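PDB 1A76: flap endonuclease 1 from Methanocaldococcus jannaschii, which cuts 5'-flap structures as a magnesium-dependent endonuclease, and also acts as a 5'-3' exonuclease, in DNA replication and repair. Local coordinates for residues F8-N12 / E202-L207; G180-R186 / E196-L200. All coordinates share one frame; numbering follows the deposited sequence.

Contact 1. Residues F8-N12 / E202-L207; sequences FIPKN and EVLEDL
Glu202 lies against Pro10, its chain and the proline ring running past each other in opposite directions. CG stands anti to the backbone N (chi1 152°) and the chain stays extended beyond it, which brings CG against the ring: Glu202 CG is 3.6 Å from Pro10 CG. The carboxylate is thereby carried on toward Asn12, where Glu202 OE1 and Asn12 ND2 lie 3.2 Å apart with the amide and carboxylate planes turned 30° from each other.

Val203 sits beneath the same ring. Here it is backbone that gives the support, Pro10 CG resting 3.5 Å from Val203 CA, while the two side chains cross at about a right angle. The valine methyls divide their work: CG2 lies near Pro10 CD and the Pro10 carbonyl oxygen, and CG1 meets Ile9 CG2 at 4.0 Å. Behind them, Tyr174 and Leu177 also touch Ile9, and Ile198 touches Val203, so this side of the contact is buried and apolar.

The helix 200-207 thus docks, in the PIN-like nuclease fold of the XPG/RAD2 family, on the loop that leads into the edge strand 12-13, joining the I-domain to the beginning of the N-domain.

One turn on from Glu202, the exposed Asp206 reaches the same two ring carbons, its OD2 3.6 Å from Pro10 CB, a carboxylate oxygen against aliphatic carbon. Both acidic side chains therefore border the CB-CG edge of the proline ring.

Leu207 finishes the row with its forked tip: CD1 lies 3.9 Å from Phe8 O and 4.2 Å from Ile9 CG2. Phe8 itself turns its ring away from the helix and stacks on Phe235, while the backbone oxygen of Leu207 accepts a hydrogen bond from the hydroxyl of Tyr239.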
ATOM      1  N   PHE A   8      -9.578  -8.117  16.362  1.00 26.40           N
ATOM      2  CA  PHE A   8      -9.190  -9.460  16.764  1.00 22.18           C
ATOM      3  C   PHE A   8      -7.729  -9.779  16.987  1.00 20.50           C
ATOM      4  O   PHE A   8      -7.406 -10.862  17.453  1.00 19.94           O
ATOM      5  CB  PHE A   8      -9.785 -10.445  15.770  1.00 22.03           C
ATOM      6  CG  PHE A   8     -11.233 -10.201  15.503  1.00 22.21           C
ATOM      7  CD1 PHE A   8     -12.195 -10.618  16.420  1.00 18.87           C
ATOM      8  CD2 PHE A   8     -11.636  -9.508  14.365  1.00 16.92           C
ATOM      9  CE1 PHE A   8     -13.543 -10.345  16.213  1.00 20.87           C
ATOM     10  CE2 PHE A   8     -12.980  -9.232  14.149  1.00 19.87           C
ATOM     11  CZ  PHE A   8     -13.938  -9.652  15.079  1.00 20.22           C
ATOM     12  N   ILE A   9      -6.837  -8.856  16.678  1.00 16.73           N
ATOM     13  CA  ILE A   9      -5.430  -9.142  16.889  1.00 14.80           C
ATOM     14  C   ILE A   9      -4.775  -8.146  17.825  1.00 13.24           C
ATOM     15  O   ILE A   9      -5.211  -6.998  17.929  1.00 13.59           O
ATOM     16  CB  ILE A   9      -4.666  -9.164  15.548  1.00 12.72           C
ATOM     17  CG1 ILE A   9      -4.717  -7.786  14.891  1.00  8.96           C
ATOM     18  CG2 ILE A   9      -5.294 -10.193  14.612  1.00 12.59           C
ATOM     19  CD1 ILE A   9      -4.053  -7.742  13.538  1.00  6.50           C
ATOM     20  N   PRO A  10      -3.739  -8.589  18.558  1.00 11.43           N
ATOM     21  CA  PRO A  10      -3.052  -7.671  19.473  1.00 11.39           C
ATOM     22  C   PRO A  10      -2.330  -6.569  18.704  1.00 11.06           C
ATOM     23  O   PRO A  10      -1.811  -6.792  17.615  1.00  9.04           O
ATOM     24  CB  PRO A  10      -2.085  -8.572  20.250  1.00 14.36           C
ATOM     25  CG  PRO A  10      -1.911  -9.799  19.396  1.00 11.88           C
ATOM     26  CD  PRO A  10      -3.199  -9.965  18.621  1.00 11.20           C
ATOM     27  N   LYS A  11      -2.339  -5.364  19.260  1.00 14.60           N
ATOM     28  CA  LYS A  11      -1.665  -4.233  18.640  1.00 17.68           C
ATOM     29  C   LYS A  11      -1.450  -3.201  19.719  1.00 17.66           C
ATOM     30  O   LYS A  11      -2.091  -3.257  20.764  1.00 16.07           O
ATOM     31  CB  LYS A  11      -2.507  -3.648  17.508  1.00 20.15           C
ATOM     32  CG  LYS A  11      -3.741  -2.918  17.971  1.00 26.04           C
ATOM     33  CD  LYS A  11      -4.993  -3.695  17.611  1.00 27.99           C
ATOM     34  CE  LYS A  11      -5.574  -3.206  16.306  1.00 31.80           C
ATOM     35  NZ  LYS A  11      -4.647  -3.531  15.194  1.00 34.40           N
ATOM     36  N   ASN A  12      -0.538  -2.266  19.487  1.00 15.64           N
ATOM     37  CA  ASN A  12      -0.277  -1.245  20.487  1.00 16.20           C
ATOM     38  C   ASN A  12      -0.023   0.126  19.887  1.00 14.22           C
ATOM     39  O   ASN A  12       0.581   0.262  18.819  1.00 15.00           O
ATOM     40  CB  ASN A  12       0.924  -1.649  21.350  1.00 19.98           C
ATOM     41  CG  ASN A  12       0.695  -2.960  22.096  1.00 25.92           C
ATOM     42  OD1 ASN A  12       0.012  -2.992  23.121  1.00 26.59           O
ATOM     43  ND2 ASN A  12       1.265  -4.045  21.582  1.00 25.27           N
ATOM     44  N   GLU A 202       3.947 -11.281  17.968  1.00 12.92           N
ATOM     45  CA  GLU A 202       3.022 -11.108  19.079  1.00 14.71           C
ATOM     46  C   GLU A 202       1.627 -11.637  18.737  1.00 14.13           C
ATOM     47  O   GLU A 202       0.990 -12.291  19.568  1.00 12.29           O
ATOM     48  CB  GLU A 202       2.931  -9.636  19.474  1.00 18.26           C
ATOM     49  CG  GLU A 202       1.591  -9.246  20.084  1.00 23.35           C
ATOM     50  CD  GLU A 202       1.659  -7.930  20.832  1.00 26.33           C
ATOM     51  OE1 GLU A 202       1.926  -6.896  20.188  1.00 31.59           O
ATOM     52  OE2 GLU A 202       1.450  -7.930  22.064  1.00 28.00           O
ATOM     53  N   VAL A 203       1.154 -11.339  17.525  1.00 13.15           N
ATOM     54  CA  VAL A 203      -0.155 -11.793  17.073  1.00 11.45           C
ATOM     55  C   VAL A 203      -0.229 -13.319  17.164  1.00 11.39           C
ATOM     56  O   VAL A 203      -1.143 -13.879  17.762  1.00 12.17           O
ATOM     57  CB  VAL A 203      -0.438 -11.387  15.588  1.00 12.41           C
ATOM     58  CG1 VAL A 203      -1.767 -11.990  15.133  1.00  9.05           C
ATOM     59  CG2 VAL A 203      -0.500  -9.874  15.448  1.00  5.98           C
ATOM     60  N   LEU A 204       0.754 -13.988  16.570  1.00 12.53           N
ATOM     61  CA  LEU A 204       0.788 -15.454  16.555  1.00 12.75           C
ATOM     62  C   LEU A 204       0.891 -16.107  17.939  1.00 13.86           C
ATOM     63  O   LEU A 204       0.185 -17.079  18.216  1.00 11.63           O
ATOM     64  CB  LEU A 204       1.938 -15.925  15.660  1.00 11.75           C
ATOM     65  CG  LEU A 204       1.980 -15.249  14.286  1.00  7.07           C
ATOM     66  CD1 LEU A 204       3.004 -15.927  13.382  1.00  8.66           C
ATOM     67  CD2 LEU A 204       0.581 -15.322  13.664  1.00  7.07           C
ATOM     68  N   GLU A 205       1.758 -15.576  18.802  1.00 10.07           N
ATOM     69  CA  GLU A 205       1.932 -16.130  20.144  1.00 12.40           C
ATOM     70  C   GLU A 205       0.683 -15.924  21.003  1.00 12.23           C
ATOM     71  O   GLU A 205       0.243 -16.839  21.708  1.00 12.29           O
ATOM     72  CB  GLU A 205       3.149 -15.496  20.837  1.00 14.61           C
ATOM     73  CG  GLU A 205       4.505 -15.817  20.173  1.00 14.62           C
ATOM     74  CD  GLU A 205       5.029 -17.218  20.468  1.00 13.06           C
ATOM     75  OE1 GLU A 205       4.283 -18.054  21.024  1.00 12.48           O
ATOM     76  OE2 GLU A 205       6.200 -17.483  20.128  1.00 14.20           O
ATOM     77  N   ASP A 206       0.116 -14.723  20.941  1.00 11.80           N
ATOM     78  CA  ASP A 206      -1.084 -14.404  21.711  1.00 12.78           C
ATOM     79  C   ASP A 206      -2.305 -15.213  21.294  1.00 13.39           C
ATOM     80  O   ASP A 206      -3.065 -15.658  22.149  1.00 12.57           O
ATOM     81  CB  ASP A 206      -1.402 -12.914  21.603  1.00 12.84           C
ATOM     82  CG  ASP A 206      -0.493 -12.072  22.462  1.00 14.79           C
ATOM     83  OD1 ASP A 206       0.537 -12.618  22.928  1.00 16.13           O
ATOM     84  OD2 ASP A 206      -0.796 -10.876  22.667  1.00 17.44           O
ATOM     85  N   LEU A 207      -2.493 -15.393  19.986  1.00 13.62           N
ATOM     86  CA  LEU A 207      -3.636 -16.149  19.471  1.00 14.30           C
ATOM     87  C   LEU A 207      -3.346 -17.649  19.381  1.00 14.44           C
ATOM     88  O   LEU A 207      -4.247 -18.457  19.155  1.00 12.01           O
ATOM     89  CB  LEU A 207      -4.048 -15.623  18.089  1.00 18.24           C
ATOM     90  CG  LEU A 207      -4.811 -14.288  18.042  1.00 20.74           C
ATOM     91  CD1 LEU A 207      -5.080 -13.900  16.597  1.00 19.01           C
ATOM     92  CD2 LEU A 207      -6.124 -14.407  18.783  1.00 21.70           C
TER

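Contact 2. Residues G180-R186 / E196-L200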
ATOM      1  N   GLY A 180       4.032 -12.203   5.861  1.00 11.66           N
ATOM      2  CA  GLY A 180       5.145 -12.421   6.759  1.00  9.84           C
ATOM      3  C   GLY A 180       5.836 -11.160   7.252  1.00 11.24           C
ATOM      4  O   GLY A 180       6.922 -11.248   7.825  1.00 10.36           O
ATOM      5  N   ALA A 181       5.244  -9.990   7.016  1.00 10.15           N
ATOM      6  CA  ALA A 181       5.859  -8.752   7.505  1.00 10.37           C
ATOM      7  C   ALA A 181       5.971  -8.863   9.029  1.00 11.25           C
ATOM      8  O   ALA A 181       4.969  -9.068   9.717  1.00 10.33           O
ATOM      9  CB  ALA A 181       5.007  -7.560   7.145  1.00  4.84           C
ATOM     10  N   PRO A 182       7.183  -8.696   9.579  1.00 12.22           N
ATOM     11  CA  PRO A 182       7.326  -8.806  11.037  1.00 11.60           C
ATOM     12  C   PRO A 182       6.614  -7.684  11.781  1.00 12.51           C
ATOM     13  O   PRO A 182       6.106  -7.878  12.882  1.00 13.03           O
ATOM     14  CB  PRO A 182       8.842  -8.778  11.266  1.00 12.21           C
ATOM     15  CG  PRO A 182       9.460  -8.884   9.908  1.00 12.14           C
ATOM     16  CD  PRO A 182       8.464  -8.370   8.929  1.00  8.60           C
ATOM     17  N   ARG A 183       6.557  -6.513  11.168  1.00 11.45           N
ATOM     18  CA  ARG A 183       5.905  -5.381  11.803  1.00 11.63           C
ATOM     19  C   ARG A 183       5.184  -4.504  10.801  1.00  7.85           C
ATOM     20  O   ARG A 183       5.662  -4.294   9.692  1.00  7.98           O
ATOM     21  CB  ARG A 183       6.937  -4.518  12.524  1.00 14.49           C
ATOM     22  CG  ARG A 183       7.314  -4.962  13.912  1.00 15.42           C
ATOM     23  CD  ARG A 183       8.489  -4.129  14.416  1.00 18.56           C
ATOM     24  NE  ARG A 183       9.513  -4.995  14.984  1.00 21.39           N
ATOM     25  CZ  ARG A 183      10.516  -5.529  14.294  1.00 22.03           C
ATOM     26  NH1 ARG A 183      10.655  -5.278  13.001  1.00 20.07           N
ATOM     27  NH2 ARG A 183      11.392  -6.306  14.909  1.00 27.35           N
ATOM     28  N   VAL A 184       4.040  -3.976  11.222  1.00  5.83           N
ATOM     29  CA  VAL A 184       3.243  -3.068  10.413  1.00  8.75           C
ATOM     30  C   VAL A 184       2.955  -1.874  11.323  1.00 10.63           C
ATOM     31  O   VAL A 184       2.734  -2.043  12.524  1.00 10.48           O
ATOM     32  CB  VAL A 184       1.886  -3.699   9.980  1.00  8.47           C
ATOM     33  CG1 VAL A 184       0.946  -2.609   9.461  1.00  7.12           C
ATOM     34  CG2 VAL A 184       2.124  -4.757   8.904  1.00  6.92           C
ATOM     35  N   VAL A 185       3.005  -0.669  10.767  1.00 10.34           N
ATOM     36  CA  VAL A 185       2.691   0.517  11.556  1.00  8.18           C
ATOM     37  C   VAL A 185       1.626   1.294  10.799  1.00  9.77           C
ATOM     38  O   VAL A 185       1.831   1.673   9.647  1.00  9.12           O
ATOM     39  CB  VAL A 185       3.907   1.421  11.768  1.00 11.18           C
ATOM     40  CG1 VAL A 185       3.493   2.621  12.624  1.00 13.25           C
ATOM     41  CG2 VAL A 185       5.038   0.650  12.433  1.00 11.47           C
ATOM     42  N   ARG A 186       0.485   1.497  11.450  1.00  9.83           N
ATOM     43  CA  ARG A 186      -0.640   2.214  10.866  1.00 13.33           C
ATOM     44  C   ARG A 186      -0.750   3.622  11.440  1.00 12.47           C
ATOM     45  O   ARG A 186      -0.098   3.948  12.439  1.00 14.31           O
ATOM     46  CB  ARG A 186      -1.933   1.455  11.131  1.00 12.17           C
ATOM     47  CG  ARG A 186      -1.878  -0.026  10.742  1.00 11.78           C
ATOM     48  CD  ARG A 186      -3.290  -0.550  10.563  1.00 16.49           C
ATOM     49  NE  ARG A 186      -4.107  -0.050  11.655  1.00 19.00           N
ATOM     50  CZ  ARG A 186      -5.208   0.679  11.529  1.00 18.18           C
ATOM     51  NH1 ARG A 186      -5.672   1.017  10.342  1.00 17.59           N
ATOM     52  NH2 ARG A 186      -5.824   1.096  12.623  1.00 20.72           N
ATOM     53  N   GLU A 196      -0.041   3.102  15.226  1.00 12.38           N
ATOM     54  CA  GLU A 196      -0.321   1.792  15.792  1.00 11.09           C
ATOM     55  C   GLU A 196       0.629   0.730  15.240  1.00 11.05           C
ATOM     56  O   GLU A 196       0.758   0.552  14.020  1.00  8.84           O
ATOM     57  CB  GLU A 196      -1.766   1.395  15.494  1.00  8.57           C
ATOM     58  CG  GLU A 196      -2.045  -0.110  15.617  1.00 12.64           C
ATOM     59  CD  GLU A 196      -3.512  -0.444  15.384  1.00 13.61           C
ATOM     60  OE1 GLU A 196      -4.354   0.045  16.157  1.00 15.71           O
ATOM     61  OE2 GLU A 196      -3.824  -1.188  14.429  1.00 15.55           O
ATOM     62  N   LEU A 197       1.287   0.024  16.147  1.00  9.84           N
ATOM     63  CA  LEU A 197       2.216  -1.017  15.750  1.00 11.23           C
ATOM     64  C   LEU A 197       1.624  -2.405  15.963  1.00 11.23           C
ATOM     65  O   LEU A 197       1.023  -2.692  17.008  1.00 11.53           O
ATOM     66  CB  LEU A 197       3.522  -0.888  16.546  1.00 10.17           C
ATOM     67  CG  LEU A 197       4.536  -2.023  16.365  1.00  8.88           C
ATOM     68  CD1 LEU A 197       5.191  -1.908  15.004  1.00 11.57           C
ATOM     69  CD2 LEU A 197       5.569  -1.972  17.473  1.00 13.18           C
ATOM     70  N   ILE A 198       1.790  -3.252  14.953  1.00  8.56           N
ATOM     71  CA  ILE A 198       1.333  -4.637  15.012  1.00 10.36           C
ATOM     72  C   ILE A 198       2.574  -5.492  14.775  1.00  8.55           C
ATOM     73  O   ILE A 198       3.227  -5.375  13.735  1.00 10.79           O
ATOM     74  CB  ILE A 198       0.285  -4.983  13.911  1.00  7.11           C
ATOM     75  CG1 ILE A 198      -0.963  -4.106  14.050  1.00  7.98           C
ATOM     76  CG2 ILE A 198      -0.133  -6.458  14.044  1.00  9.50           C
ATOM     77  CD1 ILE A 198      -1.066  -2.996  13.024  1.00  8.25           C
ATOM     78  N   GLU A 199       2.921  -6.321  15.756  1.00  5.18           N
ATOM     79  CA  GLU A 199       4.072  -7.216  15.630  1.00 10.41           C
ATOM     80  C   GLU A 199       3.542  -8.611  15.356  1.00  9.54           C
ATOM     81  O   GLU A 199       2.850  -9.179  16.196  1.00 10.33           O
ATOM     82  CB  GLU A 199       4.907  -7.241  16.923  1.00 16.21           C
ATOM     83  CG  GLU A 199       6.362  -7.638  16.689  1.00 26.74           C
ATOM     84  CD  GLU A 199       7.064  -8.160  17.937  1.00 34.27           C
ATOM     85  OE1 GLU A 199       6.700  -7.727  19.051  1.00 35.87           O
ATOM     86  OE2 GLU A 199       7.984  -9.001  17.799  1.00 35.96           O
ATOM     87  N   LEU A 200       3.872  -9.156  14.189  1.00 10.44           N
ATOM     88  CA  LEU A 200       3.405 -10.489  13.784  1.00 13.07           C
ATOM     89  C   LEU A 200       3.684 -11.579  14.828  1.00 15.16           C
ATOM     90  O   LEU A 200       2.810 -12.387  15.137  1.00 14.09           O
ATOM     91  CB  LEU A 200       4.024 -10.880  12.438  1.00  9.56           C
ATOM     92  CG  LEU A 200       3.577 -12.196  11.762  1.00 10.43           C
ATOM     93  CD1 LEU A 200       2.072 -12.166  11.437  1.00  9.75           C
ATOM     94  CD2 LEU A 200       4.382 -12.415  10.478  1.00  8.78           C
TER
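Gly180 and Ala181 pack on Leu200, whose CD2 lies 3.8 Å from Gly180 C while its CB sits against the carbonyl oxygen of Ala181. Pro182 O then accepts the Leu200 N-H at 2.9 Å, the donor standing above the carbonyl plane. From here the chain pairs as one arm of an antiparallel beta hairpin with strand 196-199, the short axes 163° apart.

Arg183, in a non-hydrogen-bonded pair with Glu199, runs alongside it, CG to CG; its guanidinium goes to Trp167, by a cation-pi contact and a bond to the backbone oxygen. Val184 and Ile198 exchange both backbone bonds, and their side chains lie side by side, Val184 CG1 4.1 Å from Ile198 CD1. On the other face Val185 CG2 meets Leu197 CD1 at 3.6 Å.

Arg186 pairs with Glu196 through backbone and side chain alike. Bent at chi3 (-44°), it brings NE to Glu196 OE2 at 3.0 Å; the oxygen is near the guanidinium plane but is met from above the carboxylate plane. Arg186 NH1 bonds Gln172 O. A leucine here would probably leave Gln172 O without the NH1 bond and Glu196 without one of its two cationic partners. Since Glu196 OE2 also takes Lys11 and the Tyr174 hydroxyl, two cations share one carboxylate, which probably favours its ionised form.

In the fold
Contact 2 is nested along the chain inside the long loop that contact 1 closes, and their centres are 10 Å apart. Strand 196-199 runs straight into helix 200-207, so one continuous piece of the I-domain serves both. Residues 8-12 reach it from the N-domain: besides the lysine already met at Glu196, Asn12 O and Leu197 N lie 2.8 Å apart in a probable hydrogen bond, and strand 12-13 adds itself as the outermost strand beside 196-199. The hairpin carries the mixed sheet on to strand 168-170, after which come Asp173 and Asp175, predicted magnesium ligands. The N-terminal segment and the I-domain are therefore knit into one sheet at this margin of the nuclease core.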